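Local coordinates for protein L-hydantoinase (Arthrobacter aurescens, PDB 1GKR) that hydrolyses the cyclic amide ring of 5-substituted hydantoins, preferring aryl over alkyl derivatives, as a homotetrameric enzyme with two zinc ions per subunit, at residues D65-K69 with T96-T100; T88-P94 with V119-G125; V428-V433 with G444-F448. All blocks are in the same frame, centred on the assembly; numbering follows the deposited sequence.

Contact 1 (D65-K69 with T96-T100); sequences DMDLK and TFPPT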
# COMPACT_ATOMS: atom_id res chain seq x y z
N ASP A 65 -21.68 18.16 34.51
CA ASP A 65 -22.22 19.21 35.36
C ASP A 65 -23.53 19.79 34.82
O ASP A 65 -24.37 19.07 34.27
CB ASP A 65 -21.19 20.34 35.52
CG ASP A 65 -21.36 21.15 36.81
OD1 ASP A 65 -20.96 20.66 37.89
OD2 ASP A 65 -21.89 22.29 36.74
N MET A 66 -23.71 21.10 34.99
CA MET A 66 -24.91 21.81 34.55
C MET A 66 -26.18 21.21 35.15
O MET A 66 -26.15 20.75 36.30
CB MET A 66 -24.97 21.82 33.03
CG MET A 66 -23.71 22.40 32.40
SD MET A 66 -23.23 24.01 33.11
CE MET A 66 -24.06 25.13 31.94
N ASP A 67 -27.28 21.20 34.41
CA ASP A 67 -28.54 20.68 34.94
C ASP A 67 -28.49 19.23 35.42
O ASP A 67 -29.39 18.77 36.12
CB ASP A 67 -29.67 20.83 33.92
CG ASP A 67 -30.05 22.29 33.67
OD1 ASP A 67 -29.48 23.18 34.35
OD2 ASP A 67 -30.91 22.53 32.80
N LEU A 68 -27.43 18.52 35.06
CA LEU A 68 -27.31 17.13 35.47
C LEU A 68 -26.22 16.94 36.50
O LEU A 68 -25.79 15.82 36.76
CB LEU A 68 -26.99 16.28 34.24
CG LEU A 68 -27.93 16.43 33.04
CD1 LEU A 68 -27.40 15.59 31.89
CD2 LEU A 68 -29.35 16.01 33.43
N LYS A 69 -25.77 18.03 37.12
CA LYS A 69 -24.69 17.91 38.06
C LYS A 69 -24.89 16.92 39.21
O LYS A 69 -23.94 16.29 39.65
CB LYS A 69 -24.30 19.29 38.60
CG LYS A 69 -25.23 19.88 39.63
CD LYS A 69 -24.89 21.36 39.86
CE LYS A 69 -25.36 22.21 38.68
NZ LYS A 69 -24.99 23.64 38.82
N THR A 96 -23.84 17.41 27.61
CA THR A 96 -24.44 17.72 28.90
C THR A 96 -25.80 18.32 28.63
O THR A 96 -26.21 18.38 27.48
CB THR A 96 -23.55 18.74 29.71
OG1 THR A 96 -24.20 19.06 30.94
CG2 THR A 96 -23.33 20.02 28.94
N PHE A 97 -26.51 18.73 29.67
CA PHE A 97 -27.79 19.36 29.44
C PHE A 97 -27.89 20.63 30.25
O PHE A 97 -27.69 20.62 31.46
CB PHE A 97 -28.97 18.48 29.81
CG PHE A 97 -30.28 19.04 29.33
CD1 PHE A 97 -30.70 18.83 28.01
CD2 PHE A 97 -31.05 19.86 30.15
CE1 PHE A 97 -31.87 19.44 27.53
CE2 PHE A 97 -32.21 20.47 29.68
CZ PHE A 97 -32.62 20.26 28.37
N PRO A 98 -28.17 21.76 29.58
CA PRO A 98 -28.37 21.79 28.13
C PRO A 98 -27.07 21.51 27.36
O PRO A 98 -25.98 21.74 27.87
CB PRO A 98 -28.89 23.20 27.89
CG PRO A 98 -28.16 23.98 28.92
CD PRO A 98 -28.26 23.11 30.15
N PRO A 99 -27.19 21.00 26.13
CA PRO A 99 -26.04 20.68 25.27
C PRO A 99 -25.26 21.93 24.96
O PRO A 99 -25.85 22.97 24.68
CB PRO A 99 -26.70 20.13 24.01
CG PRO A 99 -28.00 19.62 24.49
CD PRO A 99 -28.44 20.70 25.43
N THR A 100 -23.93 21.84 25.00
CA THR A 100 -23.13 23.01 24.68
C THR A 100 -23.04 23.15 23.16
O THR A 100 -21.97 23.02 22.57
CB THR A 100 -21.72 22.90 25.28
OG1 THR A 100 -21.80 22.43 26.63
CG2 THR A 100 -21.05 24.27 25.28
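Met66, Asp67 and Leu68 pack on Thr96 and Phe97 in a loop-to-loop contact on the zinc side of the TIM barrel. Residues 65-69 follow strand 51-62 and residues 96-100 follow strand 87-92, its parallel neighbour, so the contact continues that strand pairing into the two loops. The crossing polar link is a weak hydrogen bond from Asp67 N to Phe97 O, 3.0 Å long and bent to 132° at the hydrogen. Met66 CB lies against the same carbonyl oxygen, 3.4 Å from Phe97 O. Leu68 covers the root of the phenylalanine: its CD1 is 3.9 Å from Phe97 CB. With Phe97 CG anti to the backbone N (chi1 -169°), the ring runs out past Asp67, whose OD2 approaches Phe97 CD2 obliquely at 3.8 Å. There the carboxylate and ring planes are turned 50° apart. The same OD2 stands 3.8 Å from CD of Pro98, which follows a cis peptide bond. Deeper in, Thr96 OG1 is hydrogen-bonded to Ile64 O, just before the first loop, and touches Met66 CB. Residues 65-69 are braced from within: Met66 N binds Asp65 OD2 at 2.8 Å, from above the carboxylate plane, while Leu68 N and Lys69 N bond back to Asp65 O and Met66 O. Asp65 OD2 also forms a salt bridge with Arg116. The two segments thus share one weak, bent backbone bond, backed by packing and by the Thr96 bond to Ile64; the bonds inside 65-69 hold that loop's own shape, and the exposed Asp67 carboxylate meets mainly carbon here.

Contact 2 (T88-P94 with V119-G125); sequences TTIIEMP and VDFALYG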
# COMPACT_ATOMS: atom_id res chain seq x y z
N THR A 88 -3.60 19.06 35.29
CA THR A 88 -3.72 20.49 35.53
C THR A 88 -4.64 21.27 34.60
O THR A 88 -5.07 22.37 34.93
CB THR A 88 -2.34 21.11 35.56
OG1 THR A 88 -1.65 20.76 34.36
CG2 THR A 88 -1.57 20.59 36.77
N THR A 89 -4.90 20.76 33.40
CA THR A 89 -5.87 21.45 32.56
C THR A 89 -6.70 20.41 31.80
O THR A 89 -6.19 19.40 31.30
CB THR A 89 -5.26 22.52 31.58
OG1 THR A 89 -5.40 22.09 30.24
CG2 THR A 89 -3.84 22.81 31.90
N ILE A 90 -8.01 20.65 31.78
CA ILE A 90 -8.96 19.76 31.14
C ILE A 90 -9.71 20.50 30.04
O ILE A 90 -9.77 21.74 30.03
CB ILE A 90 -10.02 19.24 32.15
CG1 ILE A 90 -10.88 20.41 32.64
CG2 ILE A 90 -9.35 18.60 33.35
CD1 ILE A 90 -12.01 20.01 33.53
N ILE A 91 -10.26 19.75 29.10
CA ILE A 91 -11.05 20.34 28.06
C ILE A 91 -12.38 19.59 28.16
O ILE A 91 -12.44 18.41 27.83
CB ILE A 91 -10.39 20.14 26.69
CG1 ILE A 91 -8.90 20.47 26.79
CG2 ILE A 91 -11.00 21.09 25.68
CD1 ILE A 91 -8.17 20.52 25.46
N GLU A 92 -13.42 20.25 28.67
CA GLU A 92 -14.76 19.65 28.86
C GLU A 92 -15.47 19.43 27.56
O GLU A 92 -15.59 20.36 26.76
CB GLU A 92 -15.66 20.55 29.69
CG GLU A 92 -16.00 20.03 31.06
CD GLU A 92 -16.84 18.78 31.07
OE1 GLU A 92 -18.01 18.80 30.61
OE2 GLU A 92 -16.31 17.76 31.55
N MET A 93 -15.97 18.21 27.35
CA MET A 93 -16.72 17.90 26.14
C MET A 93 -18.06 18.63 26.25
O MET A 93 -18.45 19.09 27.33
CB MET A 93 -16.94 16.39 26.02
CG MET A 93 -15.66 15.59 25.96
SD MET A 93 -15.03 15.24 24.30
CE MET A 93 -15.71 16.59 23.37
N PRO A 94 -18.81 18.73 25.14
CA PRO A 94 -20.08 19.44 25.22
C PRO A 94 -21.30 18.56 25.42
O PRO A 94 -22.40 18.98 25.11
CB PRO A 94 -20.12 20.17 23.90
CG PRO A 94 -19.62 19.10 22.97
CD PRO A 94 -18.51 18.38 23.74
N VAL A 119 -8.97 23.21 38.65
CA VAL A 119 -7.79 23.14 37.79
C VAL A 119 -8.17 23.98 36.56
O VAL A 119 -9.32 24.36 36.41
CB VAL A 119 -7.46 21.68 37.40
CG1 VAL A 119 -7.08 20.89 38.65
CG2 VAL A 119 -8.64 21.04 36.70
N ASP A 120 -7.22 24.30 35.70
CA ASP A 120 -7.56 25.14 34.55
C ASP A 120 -8.35 24.36 33.49
O ASP A 120 -8.34 23.12 33.47
CB ASP A 120 -6.29 25.77 33.95
CG ASP A 120 -5.76 26.93 34.80
OD1 ASP A 120 -6.36 27.26 35.85
OD2 ASP A 120 -4.73 27.52 34.42
N PHE A 121 -9.03 25.09 32.61
CA PHE A 121 -9.86 24.42 31.62
C PHE A 121 -10.02 25.14 30.29
O PHE A 121 -9.88 26.36 30.20
CB PHE A 121 -11.25 24.22 32.20
CG PHE A 121 -11.96 25.52 32.51
CD1 PHE A 121 -11.61 26.27 33.62
CD2 PHE A 121 -12.92 26.03 31.63
CE1 PHE A 121 -12.20 27.52 33.86
CE2 PHE A 121 -13.52 27.28 31.86
CZ PHE A 121 -13.16 28.02 32.98
N ALA A 122 -10.34 24.36 29.27
CA ALA A 122 -10.60 24.85 27.93
C ALA A 122 -11.95 24.21 27.60
O ALA A 122 -12.33 23.21 28.21
CB ALA A 122 -9.54 24.37 26.97
N LEU A 123 -12.67 24.76 26.62
CA LEU A 123 -13.97 24.20 26.29
C LEU A 123 -14.21 23.83 24.84
O LEU A 123 -13.75 24.50 23.92
CB LEU A 123 -15.06 25.16 26.72
CG LEU A 123 -15.17 25.38 28.21
CD1 LEU A 123 -16.19 26.45 28.46
CD2 LEU A 123 -15.56 24.09 28.90
N TYR A 124 -14.97 22.76 24.67
CA TYR A 124 -15.38 22.25 23.38
C TYR A 124 -16.76 22.82 23.12
O TYR A 124 -17.48 23.16 24.05
CB TYR A 124 -15.58 20.74 23.41
CG TYR A 124 -14.37 19.90 23.24
CD1 TYR A 124 -13.79 19.74 21.98
CD2 TYR A 124 -13.84 19.19 24.33
CE1 TYR A 124 -12.72 18.87 21.80
CE2 TYR A 124 -12.77 18.33 24.16
CZ TYR A 124 -12.22 18.17 22.90
OH TYR A 124 -11.17 17.31 22.71
N GLY A 125 -17.12 22.89 21.85
CA GLY A 125 -18.44 23.32 21.47
C GLY A 125 -18.97 22.04 20.86
O GLY A 125 -18.20 21.10 20.61
O HOH W 1 -17.79 22.09 26.74
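Ile90 pairs with Phe121, and Ile91 with Ala122, in a parallel ladder between strands 88-92 and 120-123, inclined to each other by 24°. Its five backbone bonds alternate in direction. Asp120 N gives to Thr88 O, Ile90 N to Asp120 O and Ala122 N to Ile90 O, the last being 2.8 Å long and close to the C=O axis. Glu92 N then gives to Ala122 O at 3.2 Å, and Tyr124 N continues the pattern to Glu92 O. A water also lies 2.8 Å from Glu92 O, and the same water is 2.9 Å from Tyr124 O, placed to bridge the two carbonyls. Side-chain polar groups find their partners elsewhere in the chain. The Glu92 chain bends at chi2 (-66°), and its carboxylate takes the backbone N-H of Ile63 at OE2 and that of Ile64 at OE1. Asp120 OD1 accepts from Gln447 N, while its OD2 pairs with Arg429 and Lys378; Tyr124 OH is hydrogen-bonded to Glu59 O. With the intervening helix 103-116, the strands form one beta-alpha-beta unit of the TIM barrel, and strand 51-62 flanks 88-92 on its other edge. Ile91 and Ala122 share one face of the sheet with Thr89 and Asp120; on the other, Leu123 CD2 covers Glu92 CB, and Leu123 also packs on helix 103-116. Ile91 CG2 reaches Tyr124 CE2 at 3.6 Å, their side chains crossing at about a right angle. Met93 lies alongside Tyr124: its CE sits over the ring face as a CH-pi contact, 3.5 Å from the Tyr124 ring centroid and 17° off the normal, and Met93 SD, 4.3 Å from that centroid, adds an oblique Met-aromatic contact. Met93 also touches the zinc ligands His60 and His62.

Contact 3 (V428-V433 with G444-F448); sequences VRGTVV and GFGQF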
# COMPACT_ATOMS: atom_id res chain seq x y z
N VAL A 428 -0.48 24.48 39.61
CA VAL A 428 -0.87 25.13 38.37
C VAL A 428 -0.63 26.62 38.56
O VAL A 428 -0.95 27.18 39.62
CB VAL A 428 -2.35 24.81 37.94
CG1 VAL A 428 -2.94 23.82 38.88
CG2 VAL A 428 -3.17 26.09 37.84
N ARG A 429 -0.02 27.23 37.55
CA ARG A 429 0.31 28.64 37.56
C ARG A 429 1.04 29.07 38.83
O ARG A 429 0.72 30.09 39.46
CB ARG A 429 -0.94 29.48 37.32
CG ARG A 429 -1.36 29.46 35.87
CD ARG A 429 -2.68 30.18 35.63
NE ARG A 429 -3.80 29.46 36.22
CZ ARG A 429 -4.37 29.76 37.38
NH1 ARG A 429 -3.92 30.79 38.08
NH2 ARG A 429 -5.37 29.04 37.84
N GLY A 430 2.03 28.28 39.21
CA GLY A 430 2.83 28.60 40.37
C GLY A 430 2.25 28.34 41.75
O GLY A 430 2.91 28.65 42.74
N THR A 431 1.04 27.79 41.87
CA THR A 431 0.56 27.55 43.22
C THR A 431 0.21 26.08 43.45
O THR A 431 -0.35 25.41 42.58
CB THR A 431 -0.62 28.52 43.59
OG1 THR A 431 -1.83 27.79 43.73
CG2 THR A 431 -0.78 29.62 42.53
N VAL A 432 0.60 25.55 44.61
CA VAL A 432 0.34 24.15 44.91
C VAL A 432 -1.15 23.92 45.12
O VAL A 432 -1.72 24.45 46.06
CB VAL A 432 1.09 23.69 46.17
CG1 VAL A 432 0.86 22.20 46.40
CG2 VAL A 432 2.57 23.97 46.01
N VAL A 433 -1.76 23.15 44.23
CA VAL A 433 -3.19 22.87 44.34
C VAL A 433 -3.44 21.54 45.01
O VAL A 433 -4.50 21.29 45.56
CB VAL A 433 -3.90 22.86 42.96
CG1 VAL A 433 -3.77 24.22 42.28
CG2 VAL A 433 -3.32 21.78 42.11
N GLY A 444 -13.12 27.60 41.98
CA GLY A 444 -13.08 28.82 41.20
C GLY A 444 -11.65 29.21 40.87
O GLY A 444 -11.41 30.09 40.04
N PHE A 445 -10.70 28.56 41.53
CA PHE A 445 -9.29 28.83 41.29
C PHE A 445 -8.93 28.63 39.81
O PHE A 445 -8.08 29.36 39.28
CB PHE A 445 -8.43 27.91 42.15
CG PHE A 445 -6.97 27.97 41.81
CD1 PHE A 445 -6.20 29.07 42.17
CD2 PHE A 445 -6.38 26.94 41.08
CE1 PHE A 445 -4.85 29.15 41.81
CE2 PHE A 445 -5.03 27.01 40.72
CZ PHE A 445 -4.27 28.12 41.09
N GLY A 446 -9.57 27.66 39.16
CA GLY A 446 -9.31 27.37 37.76
C GLY A 446 -9.62 28.51 36.80
O GLY A 446 -10.64 29.18 36.91
N GLN A 447 -8.73 28.71 35.83
CA GLN A 447 -8.90 29.75 34.83
C GLN A 447 -9.24 29.13 33.49
O GLN A 447 -8.89 27.99 33.20
CB GLN A 447 -7.61 30.53 34.64
CG GLN A 447 -6.91 30.94 35.88
CD GLN A 447 -7.37 32.27 36.37
OE1 GLN A 447 -8.50 32.42 36.84
NE2 GLN A 447 -6.49 33.27 36.26
N PHE A 448 -9.91 29.92 32.66
CA PHE A 448 -10.29 29.53 31.33
C PHE A 448 -9.03 29.67 30.49
O PHE A 448 -8.29 30.65 30.63
CB PHE A 448 -11.35 30.51 30.84
CG PHE A 448 -11.77 30.31 29.43
CD1 PHE A 448 -12.41 29.15 29.03
CD2 PHE A 448 -11.57 31.32 28.49
CE1 PHE A 448 -12.85 28.99 27.71
CE2 PHE A 448 -12.00 31.17 27.17
CZ PHE A 448 -12.64 30.00 26.78
O HOH W 2 -6.26 31.72 39.98
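Phe445 reaches from its loop to Val428, Arg429, Thr431 and Val433, and its ring carries most of the packing. The first torsion is extended (chi1 171°), CG lying trans to N, which sends the ring from CB toward the turn at residues 428-431. CD2 first meets Val433 CG1 at 4.0 Å. CE2 meets two valines, 3.4 Å from Val433 CG1 and 3.5 Å from Val428 CG2. CE1 and CZ, on the other flank and at the tip, approach Thr431 OG1, CZ to 3.6 Å. Val428 O lies in the ring plane at the edge. Over one face comes Arg429 NH2, toward the rim, in an off-centre cation-pi contact. NH2 also gives a weak hydrogen bond to Phe445 O (3.1 Å), and a water joins Arg429 NH1 to that same oxygen. Gln447 CG covers a guanidinium face over its centre, while Arg429 NE is held by Asp120. Replacing Phe445 with an alanine would probably open a gap beside Val428 and Val433 and leave the guanidinium without its aromatic partner. The type I' turn at 428-431 links the antiparallel strands 418-428 and 431-435 into a hairpin; residues 444-448, beyond strand 438-439, run between this hairpin and the barrel, bonding through Gly444 and Gly446 to Leu117, which lies between helix 103-116 and strand 120-123.

Contact 2 is the middle of the three, its centre 14 Å from each of the others, while contacts 1 and 3 are 24 Å apart and do not touch. Toward contact 1, the chain leaving strand 88-92 turns into the loop 96-100, where Thr100 N probably bonds to Pro94 O at 3.3 Å. At the far end of the strands, Asp120 ties contact 2 to contact 3: OD2 forms a salt bridge with Arg429 NE and OD1 accepts from Gln447 N, both at 2.8 Å. The zinc site lies toward the other end: the side chain of Met93 is about 5 Å from a zinc ion and that of Thr96 about 12 Å, whereas contact 3 is remote.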